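Local structure of glycoside Hydrolase (Bacteroides uniformis, 5T9X) at residues A166-A171 with N327-D332; M175-W180 with I301-Q306; D191-Y196 with H252-Y257. The protein probably hydrolyses agarose or agarose-derived oligosaccharides as a family 16 glycoside hydrolase of a human gut bacterium. All blocks are in the same frame, centred on the assembly; numbering follows the deposited sequence.

Contact 1: A166-A171 with N327-D332; sequences AYAKIA and NTFLVD. With NA (sodium ion), chain D.
Tyr167 and Asp332 meet where an antiparallel strand pair of the outer sheet of the sandwich runs into a sodium site, a case of one residue serving both a sheet and a metal. Asp332 N donates to Tyr167 O (2.9 Å), while its own O and OD1 bind the sodium ion, OD1 at 2.2 Å; Glu51, Asp75, Asn77 and Gly118 complete the site. Because Asp332 CG stands anti to the backbone N (chi1 -175°), the carboxylate runs alongside the tyrosine, its OD2 reaching the ring edge at CD2 (3.4 Å) with the two planes 35° apart. Further along, Lys169 N gives Leu330 O a nearly straight bond of 2.9 Å, and Ala168 faces Val331 as a non-hydrogen-bonded pair, with Ala168 CB 3.9 Å from Val331 CG2. Past Lys169 the direct pairing stops and a water bridges Lys169 O (2.6 Å) to Thr328 O; beside it the edge of the Phe329 ring at CD1 approaches Lys169 O (3.3 Å), CE1 touches Ala168 CB (3.9 Å), and Val331 CG2 lies over one face toward the rim. With an alanine here in place of the phenylalanine, the ring is lost and a gap is likely to open between Ala168, Val331 and the residues of the facing sheet, Ile301 and Val179 among them. Strand 252-260 pairs with the other edge of strand 162-169, and strand 119-122 with the other edge of strand 329-341. On the inner side, Ala168, Phe329 and Val331 pack against strands 176-182, 188-195 and 298-304 of the second sheet.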
loop_
_atom_site.group_PDB
_atom_site.type_symbol
_atom_site.label_atom_id
_atom_site.label_comp_id
_atom_site.label_asym_id
_atom_site.label_seq_id
_atom_site.Cartn_x
_atom_site.Cartn_y
_atom_site.Cartn_z
ATOM N N ALA A 166 -8.086 3.176 2.917
ATOM C CA ALA A 166 -7.239 3.673 3.992
ATOM C C ALA A 166 -7.290 5.188 4.046
ATOM O O ALA A 166 -7.548 5.838 3.052
ATOM C CB ALA A 166 -5.814 3.196 3.833
ATOM N N TYR A 167 -7.103 5.711 5.255
ATOM C CA TYR A 167 -6.947 7.135 5.526
ATOM C C TYR A 167 -5.519 7.267 6.054
ATOM O O TYR A 167 -5.184 6.752 7.151
ATOM C CB TYR A 167 -7.958 7.590 6.588
ATOM C CG TYR A 167 -8.142 9.083 6.743
ATOM C CD1 TYR A 167 -8.344 9.884 5.632
ATOM C CD2 TYR A 167 -8.207 9.682 8.005
ATOM C CE1 TYR A 167 -8.565 11.242 5.754
ATOM C CE2 TYR A 167 -8.417 11.053 8.142
ATOM C CZ TYR A 167 -8.608 11.827 7.003
ATOM O OH TYR A 167 -8.818 13.187 7.042
ATOM N N ALA A 168 -4.673 7.902 5.249
ATOM C CA ALA A 168 -3.242 7.788 5.432
ATOM C C ALA A 168 -2.513 9.050 5.057
ATOM O O ALA A 168 -2.938 9.821 4.173
ATOM C CB ALA A 168 -2.738 6.661 4.575
ATOM N N LYS A 169 -1.379 9.227 5.702
ATOM C CA LYS A 169 -0.500 10.341 5.428
ATOM C C LYS A 169 0.827 9.793 4.918
ATOM O O LYS A 169 1.639 9.261 5.683
ATOM C CB LYS A 169 -0.305 11.172 6.689
ATOM C CG LYS A 169 0.495 12.437 6.493
ATOM C CD LYS A 169 0.408 13.261 7.769
ATOM C CE LYS A 169 0.686 14.732 7.559
ATOM N NZ LYS A 169 2.128 14.892 7.254
ATOM N N ILE A 170 1.043 9.969 3.624
ATOM C CA ILE A 170 2.205 9.431 2.952
ATOM C C ILE A 170 3.480 10.042 3.535
ATOM O O ILE A 170 3.547 11.248 3.788
ATOM C CB ILE A 170 2.092 9.702 1.451
ATOM C CG1 ILE A 170 1.018 8.782 0.852
ATOM C CG2 ILE A 170 3.420 9.509 0.744
ATOM C CD1 ILE A 170 0.397 9.333 -0.407
ATOM N N ALA A 171 4.492 9.209 3.744
ATOM C CA ALA A 171 5.701 9.680 4.387
ATOM C C ALA A 171 6.423 10.709 3.523
ATOM O O ALA A 171 6.489 10.558 2.316
ATOM C CB ALA A 171 6.627 8.517 4.703
ATOM N N ASN A 327 10.094 10.184 8.046
ATOM C CA ASN A 327 10.239 8.825 7.541
ATOM C C ASN A 327 9.332 7.861 8.269
ATOM O O ASN A 327 9.621 6.678 8.349
ATOM C CB ASN A 327 11.703 8.402 7.593
ATOM C CG ASN A 327 12.590 9.308 6.754
ATOM O OD1 ASN A 327 12.604 9.224 5.531
ATOM N ND2 ASN A 327 13.311 10.186 7.404
ATOM N N THR A 328 8.215 8.387 8.769
ATOM C CA THR A 328 7.181 7.608 9.408
ATOM C C THR A 328 5.922 7.685 8.529
ATOM O O THR A 328 5.429 8.766 8.245
ATOM C CB THR A 328 6.935 8.143 10.832
ATOM O OG1 THR A 328 8.088 7.883 11.643
ATOM C CG2 THR A 328 5.754 7.474 11.477
ATOM N N PHE A 329 5.430 6.534 8.078
ATOM C CA PHE A 329 4.127 6.422 7.390
ATOM C C PHE A 329 3.052 6.218 8.455
ATOM O O PHE A 329 3.254 5.410 9.380
ATOM C CB PHE A 329 4.185 5.229 6.424
ATOM C CG PHE A 329 2.975 5.039 5.564
ATOM C CD1 PHE A 329 2.216 6.094 5.122
ATOM C CD2 PHE A 329 2.642 3.760 5.131
ATOM C CE1 PHE A 329 1.108 5.892 4.316
ATOM C CE2 PHE A 329 1.549 3.534 4.311
ATOM C CZ PHE A 329 0.772 4.604 3.903
ATOM N N LEU A 330 1.950 6.965 8.332
ATOM C CA LEU A 330 0.841 6.985 9.313
ATOM C C LEU A 330 -0.441 6.554 8.654
ATOM O O LEU A 330 -0.802 7.084 7.605
ATOM C CB LEU A 330 0.598 8.393 9.854
ATOM C CG LEU A 330 1.757 9.048 10.607
ATOM C CD1 LEU A 330 1.480 10.493 11.016
ATOM C CD2 LEU A 330 2.113 8.198 11.821
ATOM N N VAL A 331 -1.132 5.599 9.263
ATOM C CA VAL A 331 -2.449 5.214 8.821
ATOM C C VAL A 331 -3.363 5.331 10.011
ATOM O O VAL A 331 -3.198 4.631 11.022
ATOM C CB VAL A 331 -2.478 3.795 8.262
ATOM C CG1 VAL A 331 -3.916 3.358 7.987
ATOM C CG2 VAL A 331 -1.650 3.731 6.985
ATOM N N ASP A 332 -4.334 6.222 9.862
ATOM C CA ASP A 332 -5.265 6.599 10.920
ATOM C C ASP A 332 -6.308 5.525 11.029
ATOM O O ASP A 332 -6.724 5.164 12.122
ATOM C CB ASP A 332 -5.906 7.944 10.542
ATOM C CG ASP A 332 -6.825 8.523 11.618
ATOM O OD1 ASP A 332 -6.995 7.952 12.739
ATOM O OD2 ASP A 332 -7.417 9.577 11.292
HETATM NA NA NA D . -7.400 6.301 14.121
HETATM O O HOH W 1 3.438 10.386 7.246
#

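Contact 2: M175-W180 with I301-Q306; sequences MASDVW and INMEDQ
Both Trp180 and Asn302 carry CG between the backbone N and the carbonyl carbon (chi1 57° and 70°), which brings the indole edge against the amide, ring and amide planes 59° apart. Their strands, 176-182 and 298-304, are antiparallel neighbours in the inner sheet of the family 16 jelly-roll sandwich. Asp178 and Asn302 form one hydrogen-bonded pair, Asp178 N reaching Asn302 O at 2.9 Å and Asn302 N returning a bond to Asp178 O; Ala176 and Glu304 form the next, likewise joined by two backbone bonds. Ala176, Asp178, Asn302 and Glu304 thus share one face, which also carries Glu194 and probably lines the substrate cleft; an imidazole near Glu304, probably from the crystallisation liquor, sits where such a pocket might be. Asp178 OD2 lies 3.8 Å from Glu304 OE1, an approach of like charges that would be expected to cost energy. As modelled, Asn302 OD1 faces Asp178 OD2 and its ND2 faces Trp180 NE1, acceptor to acceptor and donor to donor, which leaves the amide's orientation, and its bond to Glu304 OE2, doubtful. The other face, of Ser177, Val179, Ile301 and Met303, is mostly apolar, Val179 CG2 lying 4.3 Å from Ile301 CG2. Just before its strand Met175, bent at chi2 and chi3, crosses Met303 at about a right angle, CB to CE 3.5 Å, and lays its SD on Asp305 CB (3.6 Å). Gln306, whose amide also bonds Tyr196 and Glu194, donates from NE2 in its own amide plane to Glu304 OE1 at 3.1 Å, on the anti side but tilted out of the carboxylate plane.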
loop_
_atom_site.group_PDB
_atom_site.type_symbol
_atom_site.label_atom_id
_atom_site.label_comp_id
_atom_site.label_asym_id
_atom_site.label_seq_id
_atom_site.Cartn_x
_atom_site.Cartn_y
_atom_site.Cartn_z
ATOM N N MET A 175 11.446 6.815 0.563
ATOM C CA MET A 175 10.805 5.512 0.766
ATOM C C MET A 175 9.406 5.486 0.165
ATOM O O MET A 175 8.694 6.485 0.192
ATOM C CB MET A 175 10.646 5.234 2.260
ATOM C CG MET A 175 11.933 5.172 3.085
ATOM S SD MET A 175 12.849 3.665 2.730
ATOM C CE MET A 175 11.889 2.474 3.666
ATOM N N ALA A 176 9.005 4.325 -0.333
ATOM C CA ALA A 176 7.623 4.087 -0.716
ATOM C C ALA A 176 6.766 3.940 0.535
ATOM O O ALA A 176 7.184 3.290 1.483
ATOM C CB ALA A 176 7.521 2.833 -1.557
ATOM N N SER A 177 5.593 4.571 0.526
ATOM C CA SER A 177 4.523 4.316 1.510
ATOM C C SER A 177 3.435 3.508 0.794
ATOM O O SER A 177 2.970 3.927 -0.281
ATOM C CB SER A 177 3.943 5.633 2.003
ATOM O OG SER A 177 4.935 6.486 2.556
ATOM N N ASP A 178 3.079 2.337 1.340
ATOM C CA ASP A 178 2.261 1.348 0.611
ATOM C C ASP A 178 1.122 0.760 1.421
ATOM O O ASP A 178 1.320 0.295 2.563
ATOM C CB ASP A 178 3.095 0.136 0.169
ATOM C CG ASP A 178 4.263 0.492 -0.760
ATOM O OD1 ASP A 178 4.049 1.108 -1.841
ATOM O OD2 ASP A 178 5.403 0.123 -0.410
ATOM N N VAL A 179 -0.040 0.706 0.775
ATOM C CA VAL A 179 -1.198 -0.073 1.239
ATOM C C VAL A 179 -1.647 -0.930 0.073
ATOM O O VAL A 179 -1.966 -0.393 -0.979
ATOM C CB VAL A 179 -2.361 0.834 1.697
ATOM C CG1 VAL A 179 -3.551 0.012 2.184
ATOM C CG2 VAL A 179 -1.882 1.736 2.811
ATOM N N TRP A 180 -1.674 -2.258 0.247
ATOM C CA TRP A 180 -1.889 -3.172 -0.897
ATOM C C TRP A 180 -2.346 -4.565 -0.523
ATOM O O TRP A 180 -2.392 -4.933 0.635
ATOM C CB TRP A 180 -0.636 -3.230 -1.787
ATOM C CG TRP A 180 0.627 -3.645 -1.099
ATOM C CD1 TRP A 180 1.261 -2.996 -0.091
ATOM C CD2 TRP A 180 1.447 -4.777 -1.423
ATOM N NE1 TRP A 180 2.417 -3.674 0.276
ATOM C CE2 TRP A 180 2.569 -4.755 -0.546
ATOM C CE3 TRP A 180 1.341 -5.802 -2.351
ATOM C CZ2 TRP A 180 3.591 -5.740 -0.575
ATOM C CZ3 TRP A 180 2.363 -6.786 -2.399
ATOM C CH2 TRP A 180 3.469 -6.745 -1.504
ATOM N N ILE A 301 0.354 -3.386 4.657
ATOM C CA ILE A 301 0.675 -1.997 4.834
ATOM C C ILE A 301 2.157 -1.981 5.136
ATOM O O ILE A 301 2.585 -2.665 6.084
ATOM C CB ILE A 301 -0.110 -1.388 6.025
ATOM C CG1 ILE A 301 -1.615 -1.605 5.860
ATOM C CG2 ILE A 301 0.182 0.103 6.159
ATOM C CD1 ILE A 301 -2.437 -1.234 7.080
ATOM N N ASN A 302 2.946 -1.217 4.380
ATOM C CA ASN A 302 4.375 -1.132 4.689
ATOM C C ASN A 302 5.075 0.114 4.190
ATOM O O ASN A 302 4.473 0.959 3.526
ATOM C CB ASN A 302 5.071 -2.387 4.148
ATOM C CG ASN A 302 5.151 -2.440 2.617
ATOM O OD1 ASN A 302 5.135 -1.437 1.941
ATOM N ND2 ASN A 302 5.321 -3.637 2.082
ATOM N N MET A 303 6.365 0.213 4.488
ATOM C CA MET A 303 7.252 1.005 3.642
ATOM C C MET A 303 8.335 0.134 2.995
ATOM O O MET A 303 8.681 -0.925 3.502
ATOM C CB MET A 303 7.876 2.150 4.406
ATOM C CG MET A 303 6.916 3.103 5.102
ATOM S SD MET A 303 7.795 4.330 6.148
ATOM C CE MET A 303 8.306 5.463 4.880
ATOM N N GLU A 304 8.852 0.602 1.864
ATOM C CA GLU A 304 9.866 -0.102 1.083
ATOM C C GLU A 304 10.904 0.903 0.590
ATOM O O GLU A 304 10.557 1.969 0.109
ATOM C CB GLU A 304 9.237 -0.797 -0.141
ATOM C CG GLU A 304 8.277 -1.932 0.185
ATOM C CD GLU A 304 7.563 -2.564 -1.021
ATOM O OE1 GLU A 304 7.810 -2.156 -2.195
ATOM O OE2 GLU A 304 6.719 -3.486 -0.779
ATOM N N ASP A 305 12.180 0.555 0.725
ATOM C CA ASP A 305 13.260 1.178 -0.044
ATOM C C ASP A 305 13.432 0.348 -1.309
ATOM O O ASP A 305 14.178 -0.633 -1.320
ATOM C CB ASP A 305 14.561 1.174 0.759
ATOM C CG ASP A 305 15.575 2.138 0.232
ATOM O OD1 ASP A 305 15.361 2.732 -0.862
ATOM O OD2 ASP A 305 16.581 2.309 0.951
ATOM N N GLN A 306 12.703 0.722 -2.354
ATOM C CA GLN A 306 12.548 -0.139 -3.523
ATOM C C GLN A 306 13.810 -0.176 -4.358
ATOM O O GLN A 306 14.451 0.851 -4.521
ATOM C CB GLN A 306 11.380 0.326 -4.369
ATOM C CG GLN A 306 10.039 0.029 -3.726
ATOM C CD GLN A 306 8.879 0.654 -4.473
ATOM O OE1 GLN A 306 9.060 1.551 -5.293
ATOM N NE2 GLN A 306 7.673 0.198 -4.172
#

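Contact 3: D191-Y196 with H252-Y257; sequences DIIEAY and HRVGVY
Ile192 reaches two valines at once, and the contact is built on it, Val254 and Ile193. Its two branches divide the work. CG1, with the CD1 beyond it, crosses Val256 at about a right angle and meets that residue's CG1 at 3.6 Å; CG2 lies over the backbone, 3.4 Å from Val254 O and 3.9 Å from Gly255 CA. Val254 answers by splitting its own methyls: with CG1 anti to the backbone N (chi1 -169°), that methyl sits 3.4 Å from Ile192 O, while CG2 turns to Ile193. No hydrogen bond links the two segments, as expected where side chains from the two sheets of a sandwich meet across its core. The reason two consecutive isoleucines can contribute lies in a classic beta bulge: Ile192 and Ile193 both stand opposite Val179 of strand 176-182, and the chain turns a corner at Ile192. Glu189, Asp191 and Glu194 fit the E-x-D-x-x-E signature of family 16 enzymes, in which such a bulge is characteristic; here both isoleucines are buried, while by analogy the acidic residues probably face the active site. Ile193 meets Val254 obliquely, its CG1 3.6 Å from Val254 CB and its CD1 3.7 Å from Val254 CG2. Around this cluster, Val164 touches Ile192 and Ala168 touches Ile193, both from the neighbouring strand 162-169, while Met181 and Leu264 pack on Val256.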
loop_
_atom_site.group_PDB
_atom_site.type_symbol
_atom_site.label_atom_id
_atom_site.label_comp_id
_atom_site.label_asym_id
_atom_site.label_seq_id
_atom_site.Cartn_x
_atom_site.Cartn_y
_atom_site.Cartn_z
ATOM N N ASP A 191 -2.970 -2.850 -5.782
ATOM C CA ASP A 191 -2.295 -1.773 -5.046
ATOM C C ASP A 191 -3.236 -0.639 -4.837
ATOM O O ASP A 191 -3.707 -0.067 -5.804
ATOM C CB ASP A 191 -1.082 -1.259 -5.791
ATOM C CG ASP A 191 -0.109 -2.349 -6.093
ATOM O OD1 ASP A 191 0.273 -3.106 -5.171
ATOM O OD2 ASP A 191 0.241 -2.475 -7.273
ATOM N N ILE A 192 -3.479 -0.308 -3.576
ATOM C CA ILE A 192 -4.354 0.790 -3.222
ATOM C C ILE A 192 -3.578 2.119 -3.186
ATOM O O ILE A 192 -3.926 3.083 -3.857
ATOM C CB ILE A 192 -5.095 0.474 -1.914
ATOM C CG1 ILE A 192 -5.892 -0.819 -2.106
ATOM C CG2 ILE A 192 -6.044 1.607 -1.558
ATOM C CD1 ILE A 192 -6.538 -1.372 -0.864
ATOM N N ILE A 193 -2.521 2.146 -2.407
ATOM C CA ILE A 193 -1.616 3.258 -2.342
ATOM C C ILE A 193 -0.213 2.737 -2.594
ATOM O O ILE A 193 0.273 1.855 -1.883
ATOM C CB ILE A 193 -1.615 3.932 -0.953
ATOM C CG1 ILE A 193 -3.014 4.450 -0.599
ATOM C CG2 ILE A 193 -0.632 5.103 -0.951
ATOM C CD1 ILE A 193 -3.141 5.142 0.753
ATOM N N GLU A 194 0.437 3.296 -3.604
ATOM C CA GLU A 194 1.907 3.260 -3.692
ATOM C C GLU A 194 2.338 4.693 -4.020
ATOM O O GLU A 194 1.883 5.270 -4.996
ATOM C CB GLU A 194 2.363 2.231 -4.729
ATOM C CG GLU A 194 3.862 2.178 -4.951
ATOM C CD GLU A 194 4.285 1.032 -5.863
ATOM O OE1 GLU A 194 3.712 0.898 -6.973
ATOM O OE2 GLU A 194 5.220 0.288 -5.483
ATOM N N ALA A 195 3.134 5.289 -3.140
ATOM C CA ALA A 195 3.469 6.706 -3.250
ATOM C C ALA A 195 4.840 7.020 -2.669
ATOM O O ALA A 195 5.320 6.342 -1.753
ATOM C CB ALA A 195 2.398 7.566 -2.594
ATOM N N TYR A 196 5.462 8.040 -3.248
ATOM C CA TYR A 196 6.754 8.571 -2.794
ATOM C C TYR A 196 6.497 10.030 -2.441
ATOM O O TYR A 196 6.086 10.812 -3.304
ATOM C CB TYR A 196 7.796 8.439 -3.914
ATOM C CG TYR A 196 7.756 7.068 -4.526
ATOM C CD1 TYR A 196 8.441 6.019 -3.941
ATOM C CD2 TYR A 196 6.978 6.803 -5.633
ATOM C CE1 TYR A 196 8.394 4.739 -4.465
ATOM C CE2 TYR A 196 6.917 5.524 -6.164
ATOM C CZ TYR A 196 7.639 4.489 -5.577
ATOM O OH TYR A 196 7.591 3.203 -6.074
ATOM N N HIS A 252 -5.293 11.491 3.571
ATOM C CA HIS A 252 -6.220 11.337 2.433
ATOM C C HIS A 252 -6.810 9.940 2.461
ATOM O O HIS A 252 -6.147 8.993 2.895
ATOM C CB HIS A 252 -5.511 11.583 1.100
ATOM C CG HIS A 252 -5.129 12.999 0.889
ATOM N ND1 HIS A 252 -5.979 13.920 0.311
ATOM C CD2 HIS A 252 -3.992 13.670 1.190
ATOM C CE1 HIS A 252 -5.381 15.096 0.250
ATOM N NE2 HIS A 252 -4.174 14.971 0.777
ATOM N N ARG A 253 -8.061 9.840 2.031
ATOM C CA ARG A 253 -8.689 8.572 1.770
ATOM C C ARG A 253 -8.303 8.089 0.370
ATOM O O ARG A 253 -8.491 8.802 -0.607
ATOM C CB ARG A 253 -10.201 8.706 1.818
ATOM C CG ARG A 253 -10.832 8.877 3.197
ATOM C CD ARG A 253 -12.313 9.171 2.979
ATOM N NE ARG A 253 -12.473 10.539 2.516
ATOM C CZ ARG A 253 -13.485 11.028 1.807
ATOM N NH1 ARG A 253 -14.483 10.273 1.394
ATOM N NH2 ARG A 253 -13.472 12.319 1.502
ATOM N N VAL A 254 -7.770 6.879 0.280
ATOM C CA VAL A 254 -7.640 6.162 -0.976
ATOM C C VAL A 254 -8.209 4.765 -0.792
ATOM O O VAL A 254 -7.809 4.045 0.118
ATOM C CB VAL A 254 -6.177 5.996 -1.406
ATOM C CG1 VAL A 254 -6.116 5.479 -2.853
ATOM C CG2 VAL A 254 -5.428 7.305 -1.221
ATOM N N GLY A 255 -9.136 4.380 -1.658
ATOM C CA GLY A 255 -9.707 3.036 -1.634
ATOM C C GLY A 255 -9.915 2.424 -3.010
ATOM O O GLY A 255 -9.825 3.113 -4.042
ATOM N N VAL A 256 -10.207 1.121 -3.004
ATOM C CA VAL A 256 -10.543 0.411 -4.211
ATOM C C VAL A 256 -11.803 -0.413 -3.989
ATOM O O VAL A 256 -11.982 -1.038 -2.937
ATOM C CB VAL A 256 -9.361 -0.459 -4.752
ATOM C CG1 VAL A 256 -9.004 -1.594 -3.813
ATOM C CG2 VAL A 256 -9.694 -1.014 -6.111
ATOM N N TYR A 257 -12.682 -0.364 -4.983
ATOM C CA TYR A 257 -13.766 -1.286 -5.097
ATOM C C TYR A 257 -13.313 -2.392 -6.052
ATOM O O TYR A 257 -13.222 -2.197 -7.267
ATOM C CB TYR A 257 -15.019 -0.578 -5.609
ATOM C CG TYR A 257 -16.292 -1.405 -5.650
ATOM C CD1 TYR A 257 -16.427 -2.582 -4.929
ATOM C CD2 TYR A 257 -17.380 -0.964 -6.361
ATOM C CE1 TYR A 257 -17.595 -3.321 -4.971
ATOM C CE2 TYR A 257 -18.560 -1.701 -6.407
ATOM C CZ TYR A 257 -18.653 -2.873 -5.702
ATOM O OH TYR A 257 -19.797 -3.636 -5.713
#

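In the fold
Together the three contacts sample both sheets of the sandwich and the core between them. Contact 1 belongs to the outer sheet, contact 2 to the inner one, and contact 3 joins the two; their centres lie about 10 to 11 Å apart. Contacts 1 and 2 meet where Ser177 OG probably bonds to Ala171 N (3.0 Å). Contact 3 adjoins contact 1 in the outer sheet, where His252 N probably bonds to Ala168 O (2.9 Å). Toward the presumed catalytic cleft, Gln306 NE2 of contact 2 reaches Glu194 OE2 of the 191-196 segment (2.8 Å). The sodium ion held by Asp332 in contact 1 lies about 11 Å from the side chain of Ile301 in contact 2.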